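Local atomic coordinates of quinonprotein alcohol dehydrogenase-like protein (Bacteroides thetaiotaomicron VPI-5482, PDB entry 4R5O), a protein that is of unknown function, binds calcium ions, and joins an immunoglobulin-like beta-sandwich domain to a seven-bladed beta-propeller of the YVTN repeat family. Residues G103-T117 with H411-F425. Residues are numbered along the deposited sequence; the frame is centred on the assembly and turned at random. Where two conformers were deposited one is given.
Sequences GFFYVADGTFNFYDT and HTVDCGESVPSQILF. With CA (calcium ion), chain M.
The closure of a seven-bladed beta-propeller is worked out here between strand 103-108 and the C-terminal strand 422-424, where F105 pairs with L424 and Y106 with I423. The paired bonds of the antiparallel ladder are F105 N to L424 O (2.7 Å) and L424 N to F105 O; past them, V107 N to Q422 O and S421 N to V107 O continue the contact. On one face of this sheet L424 CD1 meets the edge of the F112 ring at CE1 (3.6 Å) and lies near V107 CG2, while I146 of the next blade touches all three side chains. Because strand 422-424 comes from the end of the chain and 103-108 and 111-116 from the start of the propeller, one four-stranded blade is built from both ends, the "Velcro" closure of such propellers. The other face packs on the preceding blade, whose outermost strand holds 411-416. V413 CG2 sits over the centre of the Y115 ring, 3.4 Å from the centroid and 6° off its normal, and V413 CG1 approaches Y106 CZ (4.0 Å). With the CG of Y115 anti to the backbone N (chi1 178°), Y115 OH and H411 ND1 share a hydrogen bond (2.9 Å), and the tyrosine ring edge is turned to the imidazole face in an offset edge-to-face pair, planes at 80°. T117 CG2 lies over one face of H411. Beyond this interface, on the same strand, T412 O binds a calcium ion at 2.3 Å together with two waters.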
loop_
_atom_site.group_PDB
_atom_site.type_symbol
_atom_site.label_atom_id
_atom_site.label_comp_id
_atom_site.label_asym_id
_atom_site.label_seq_id
_atom_site.Cartn_x
_atom_site.Cartn_y
_atom_site.Cartn_z
ATOM N N GLY A 103 -5.925 12.586 1.999
ATOM C CA GLY A 103 -5.273 12.204 0.745
ATOM C C GLY A 103 -5.239 10.705 0.529
ATOM O O GLY A 103 -6.203 10.008 0.868
ATOM N N PHE A 104 -4.134 10.189 -0.048
ATOM C CA PHE A 104 -4.007 8.734 -0.296
ATOM C C PHE A 104 -2.562 8.257 -0.220
ATOM O O PHE A 104 -1.644 9.038 -0.502
ATOM C CB PHE A 104 -4.575 8.350 -1.684
ATOM C CG PHE A 104 -3.931 9.090 -2.837
ATOM C CD1 PHE A 104 -2.746 8.634 -3.404
ATOM C CD2 PHE A 104 -4.521 10.231 -3.370
ATOM C CE1 PHE A 104 -2.147 9.326 -4.461
ATOM C CE2 PHE A 104 -3.922 10.923 -4.420
ATOM C CZ PHE A 104 -2.750 10.456 -4.973
ATOM N N PHE A 105 -2.367 6.960 0.105
ATOM C CA PHE A 105 -1.040 6.329 0.068
ATOM C C PHE A 105 -0.777 5.874 -1.348
ATOM O O PHE A 105 -1.719 5.684 -2.110
ATOM C CB PHE A 105 -0.887 5.157 1.066
ATOM C CG PHE A 105 -1.163 5.422 2.541
ATOM C CD1 PHE A 105 -0.206 6.037 3.348
ATOM C CD2 PHE A 105 -2.350 4.996 3.129
ATOM C CE1 PHE A 105 -0.452 6.253 4.703
ATOM C CE2 PHE A 105 -2.592 5.199 4.489
ATOM C CZ PHE A 105 -1.646 5.823 5.264
ATOM N N TYR A 106 0.465 5.778 -1.746
ATOM C CA TYR A 106 0.787 5.256 -3.064
ATOM C C TYR A 106 2.066 4.470 -2.899
ATOM O O TYR A 106 3.003 4.923 -2.233
ATOM C CB TYR A 106 0.859 6.333 -4.184
ATOM C CG TYR A 106 1.931 7.399 -4.050
ATOM C CD1 TYR A 106 1.687 8.574 -3.348
ATOM C CD2 TYR A 106 3.149 7.279 -4.719
ATOM C CE1 TYR A 106 2.660 9.569 -3.243
ATOM C CE2 TYR A 106 4.129 8.262 -4.619
ATOM C CZ TYR A 106 3.875 9.411 -3.885
ATOM O OH TYR A 106 4.826 10.384 -3.766
ATOM N N VAL A 107 2.049 3.241 -3.401
ATOM C CA VAL A 107 3.164 2.311 -3.324
ATOM C C VAL A 107 4.040 2.570 -4.551
ATOM O O VAL A 107 3.612 2.349 -5.675
ATOM C CB VAL A 107 2.656 0.843 -3.210
ATOM C CG1 VAL A 107 3.822 -0.150 -3.126
ATOM C CG2 VAL A 107 1.726 0.691 -2.014
ATOM N N ALA A 108 5.222 3.127 -4.326
ATOM C CA ALA A 108 6.233 3.476 -5.327
ATOM C C ALA A 108 7.599 3.418 -4.680
ATOM O O ALA A 108 7.720 3.729 -3.499
ATOM C CB ALA A 108 5.959 4.859 -5.920
ATOM N N ASP A 109 8.602 2.947 -5.428
ATOM C CA ASP A 109 9.999 2.705 -5.042
ATOM C C ASP A 109 10.033 1.816 -3.787
ATOM O O ASP A 109 10.799 2.059 -2.859
ATOM C CB ASP A 109 10.821 4.011 -4.835
ATOM C CG ASP A 109 12.349 3.872 -5.008
ATOM O OD1 ASP A 109 12.804 2.909 -5.690
ATOM O OD2 ASP A 109 13.076 4.763 -4.547
ATOM N N GLY A 110 9.200 0.782 -3.809
ATOM C CA GLY A 110 9.118 -0.265 -2.804
ATOM C C GLY A 110 8.784 0.143 -1.395
ATOM O O GLY A 110 9.261 -0.487 -0.458
ATOM N N THR A 111 7.932 1.158 -1.228
ATOM C CA THR A 111 7.518 1.632 0.106
ATOM C C THR A 111 6.182 2.383 0.035
ATOM O O THR A 111 5.687 2.673 -1.053
ATOM C CB THR A 111 8.617 2.549 0.745
ATOM O OG1 THR A 111 8.179 2.980 2.038
ATOM C CG2 THR A 111 8.978 3.761 -0.111
ATOM N N PHE A 112 5.632 2.727 1.213
ATOM C CA PHE A 112 4.405 3.519 1.311
ATOM C C PHE A 112 4.735 5.000 1.328
ATOM O O PHE A 112 5.459 5.455 2.209
ATOM C CB PHE A 112 3.567 3.164 2.541
ATOM C CG PHE A 112 2.970 1.779 2.562
ATOM C CD1 PHE A 112 1.723 1.533 2.009
ATOM C CD2 PHE A 112 3.614 0.737 3.217
ATOM C CE1 PHE A 112 1.145 0.254 2.085
ATOM C CE2 PHE A 112 3.045 -0.540 3.270
ATOM C CZ PHE A 112 1.816 -0.775 2.704
ATOM N N ASN A 113 4.194 5.742 0.349
ATOM C CA ASN A 113 4.327 7.194 0.182
ATOM C C ASN A 113 2.953 7.855 0.344
ATOM O O ASN A 113 1.949 7.243 -0.045
ATOM C CB ASN A 113 4.926 7.511 -1.179
ATOM C CG ASN A 113 6.118 6.673 -1.544
ATOM O OD1 ASN A 113 7.248 6.952 -1.159
ATOM N ND2 ASN A 113 5.891 5.621 -2.312
ATOM N N PHE A 114 2.874 9.063 0.928
ATOM C CA PHE A 114 1.561 9.680 1.111
ATOM C C PHE A 114 1.444 11.001 0.369
ATOM O O PHE A 114 2.325 11.847 0.488
ATOM C CB PHE A 114 1.238 9.911 2.594
ATOM C CG PHE A 114 -0.138 10.498 2.846
ATOM C CD1 PHE A 114 -1.276 9.699 2.792
ATOM C CD2 PHE A 114 -0.286 11.835 3.210
ATOM C CE1 PHE A 114 -2.537 10.231 3.083
ATOM C CE2 PHE A 114 -1.556 12.377 3.460
ATOM C CZ PHE A 114 -2.674 11.577 3.377
ATOM N N TYR A 115 0.332 11.189 -0.357
ATOM C CA TYR A 115 0.035 12.432 -1.044
ATOM C C TYR A 115 -1.204 13.083 -0.414
ATOM O O TYR A 115 -2.292 12.506 -0.420
ATOM C CB TYR A 115 -0.158 12.220 -2.559
ATOM C CG TYR A 115 -0.512 13.492 -3.302
ATOM C CD1 TYR A 115 0.456 14.455 -3.583
ATOM C CD2 TYR A 115 -1.814 13.739 -3.722
ATOM C CE1 TYR A 115 0.136 15.626 -4.272
ATOM C CE2 TYR A 115 -2.141 14.897 -4.433
ATOM C CZ TYR A 115 -1.164 15.833 -4.707
ATOM O OH TYR A 115 -1.497 16.953 -5.423
ATOM N N ASP A 116 -1.025 14.307 0.102
ATOM C CA ASP A 116 -2.076 15.105 0.722
ATOM C C ASP A 116 -2.830 15.893 -0.372
ATOM O O ASP A 116 -2.251 16.781 -1.001
ATOM C CB ASP A 116 -1.446 16.028 1.772
ATOM C CG ASP A 116 -2.407 16.657 2.760
ATOM O OD1 ASP A 116 -3.457 17.171 2.323
ATOM O OD2 ASP A 116 -2.064 16.714 3.968
ATOM N N THR A 117 -4.122 15.562 -0.608
ATOM C CA THR A 117 -4.941 16.238 -1.624
ATOM C C THR A 117 -5.329 17.676 -1.179
ATOM O O THR A 117 -5.807 18.451 -2.015
ATOM C CB THR A 117 -6.206 15.434 -1.963
ATOM O OG1 THR A 117 -6.916 15.155 -0.760
ATOM C CG2 THR A 117 -5.905 14.140 -2.705
ATOM N N HIS A 411 -5.063 16.988 -9.522
ATOM C CA HIS A 411 -3.731 16.770 -8.959
ATOM C C HIS A 411 -2.839 16.008 -9.912
ATOM O O HIS A 411 -3.313 15.186 -10.687
ATOM C CB HIS A 411 -3.808 15.986 -7.638
ATOM C CG HIS A 411 -4.736 16.555 -6.616
ATOM N ND1 HIS A 411 -4.334 17.520 -5.750
ATOM C CD2 HIS A 411 -6.024 16.256 -6.357
ATOM C CE1 HIS A 411 -5.387 17.798 -5.000
ATOM N NE2 HIS A 411 -6.417 17.050 -5.319
ATOM N N THR A 412 -1.539 16.260 -9.827
ATOM C CA THR A 412 -0.515 15.559 -10.575
ATOM C C THR A 412 0.578 15.255 -9.568
ATOM O O THR A 412 1.126 16.179 -8.956
ATOM C CB THR A 412 -0.053 16.352 -11.808
ATOM O OG1 THR A 412 -1.173 16.621 -12.648
ATOM C CG2 THR A 412 1.008 15.607 -12.617
ATOM N N VAL A 413 0.834 13.974 -9.332
ATOM C CA VAL A 413 1.878 13.507 -8.427
ATOM C C VAL A 413 3.016 12.988 -9.293
ATOM O O VAL A 413 2.828 12.017 -10.022
ATOM C CB VAL A 413 1.350 12.444 -7.431
ATOM C CG1 VAL A 413 2.398 12.106 -6.373
ATOM C CG2 VAL A 413 0.051 12.897 -6.778
ATOM N N ASP A 414 4.166 13.660 -9.282
ATOM C CA ASP A 414 5.304 13.219 -10.081
ATOM C C ASP A 414 5.952 12.057 -9.357
ATOM O O ASP A 414 6.177 12.130 -8.155
ATOM C CB ASP A 414 6.292 14.371 -10.354
ATOM C CG ASP A 414 7.460 14.047 -11.285
ATOM O OD1 ASP A 414 7.375 13.031 -12.029
ATOM O OD2 ASP A 414 8.441 14.833 -11.305
ATOM N N CYS A 415 6.160 10.952 -10.069
ATOM C CA CYS A 415 6.716 9.745 -9.469
ATOM C C CYS A 415 8.081 9.418 -10.091
ATOM O O CYS A 415 8.781 8.532 -9.589
ATOM C CB CYS A 415 5.739 8.580 -9.623
ATOM S SG CYS A 415 4.196 8.781 -8.696
ATOM N N GLY A 416 8.438 10.135 -11.153
ATOM C CA GLY A 416 9.704 9.958 -11.846
ATOM C C GLY A 416 9.874 8.600 -12.483
ATOM O O GLY A 416 8.967 8.105 -13.142
ATOM N N GLU A 417 11.025 7.981 -12.241
ATOM C CA GLU A 417 11.449 6.697 -12.796
ATOM C C GLU A 417 10.800 5.489 -12.105
ATOM O O GLU A 417 10.883 4.367 -12.632
ATOM C CB GLU A 417 12.970 6.574 -12.670
ATOM C CG GLU A 417 13.712 7.527 -13.590
ATOM C CD GLU A 417 15.220 7.535 -13.458
ATOM O OE1 GLU A 417 15.732 7.218 -12.357
ATOM O OE2 GLU A 417 15.887 7.946 -14.435
ATOM N N SER A 418 10.158 5.711 -10.952
ATOM C CA SER A 418 9.526 4.652 -10.182
ATOM C C SER A 418 8.005 4.707 -10.375
ATOM O O SER A 418 7.346 5.653 -9.938
ATOM C CB SER A 418 9.913 4.751 -8.705
ATOM O OG SER A 418 9.615 6.026 -8.162
ATOM N N VAL A 419 7.464 3.673 -11.058
ATOM C CA VAL A 419 6.034 3.508 -11.360
ATOM C C VAL A 419 5.253 3.111 -10.093
ATOM O O VAL A 419 5.561 2.065 -9.504
ATOM C CB VAL A 419 5.784 2.459 -12.481
ATOM C CG1 VAL A 419 4.308 2.388 -12.843
ATOM C CG2 VAL A 419 6.619 2.761 -13.723
ATOM N N PRO A 420 4.212 3.879 -9.688
ATOM C CA PRO A 420 3.403 3.438 -8.545
ATOM C C PRO A 420 2.587 2.210 -8.952
ATOM O O PRO A 420 2.088 2.143 -10.084
ATOM C CB PRO A 420 2.538 4.653 -8.186
ATOM C CG PRO A 420 2.720 5.616 -9.289
ATOM C CD PRO A 420 3.687 5.122 -10.292
ATOM N N SER A 421 2.526 1.204 -8.070
ATOM C CA SER A 421 1.847 -0.060 -8.382
ATOM C C SER A 421 0.410 -0.110 -7.860
ATOM O O SER A 421 -0.410 -0.878 -8.392
ATOM C CB SER A 421 2.625 -1.231 -7.793
ATOM O OG SER A 421 2.831 -1.085 -6.397
ATOM N N GLN A 422 0.116 0.694 -6.823
ATOM C CA GLN A 422 -1.174 0.715 -6.156
ATOM C C GLN A 422 -1.372 1.992 -5.343
ATOM O O GLN A 422 -0.396 2.563 -4.897
ATOM C CB GLN A 422 -1.207 -0.502 -5.238
ATOM C CG GLN A 422 -2.496 -0.732 -4.536
ATOM C CD GLN A 422 -2.445 -2.055 -3.919
ATOM O OE1 GLN A 422 -1.404 -2.697 -3.901
ATOM N NE2 GLN A 422 -3.580 -2.497 -3.431
ATOM N N ILE A 423 -2.635 2.409 -5.143
ATOM C CA ILE A 423 -3.117 3.560 -4.378
ATOM C C ILE A 423 -4.041 3.023 -3.307
ATOM O O ILE A 423 -4.904 2.198 -3.594
ATOM C CB ILE A 423 -3.799 4.622 -5.308
ATOM C CG1 ILE A 423 -2.749 5.227 -6.263
ATOM C CG2 ILE A 423 -4.532 5.728 -4.483
ATOM C CD1 ILE A 423 -3.233 6.153 -7.178
ATOM N N LEU A 424 -3.847 3.473 -2.069
ATOM C CA LEU A 424 -4.592 3.014 -0.888
ATOM C C LEU A 424 -5.098 4.167 -0.063
ATOM O O LEU A 424 -4.455 5.212 -0.054
ATOM C CB LEU A 424 -3.660 2.140 -0.013
ATOM C CG LEU A 424 -3.126 0.858 -0.639
ATOM C CD1 LEU A 424 -1.820 0.452 -0.021
ATOM C CD2 LEU A 424 -4.171 -0.269 -0.634
ATOM N N PHE A 425 -6.213 3.959 0.677
ATOM C CA PHE A 425 -6.760 4.942 1.624
ATOM C C PHE A 425 -6.533 4.412 3.053
ATOM O O PHE A 425 -6.324 3.207 3.208
ATOM C CB PHE A 425 -8.239 5.249 1.341
ATOM C CG PHE A 425 -8.461 5.747 -0.073
ATOM C CD1 PHE A 425 -8.136 7.054 -0.432
ATOM C CD2 PHE A 425 -8.994 4.907 -1.051
ATOM C CE1 PHE A 425 -8.324 7.500 -1.742
ATOM C CE2 PHE A 425 -9.184 5.362 -2.358
ATOM C CZ PHE A 425 -8.839 6.652 -2.693
HETATM CA CA CA M . 2.615 17.691 -8.101
HETATM O O HOH W 1 3.518 16.141 -6.141
HETATM O O HOH W 2 3.934 17.310 -10.275
#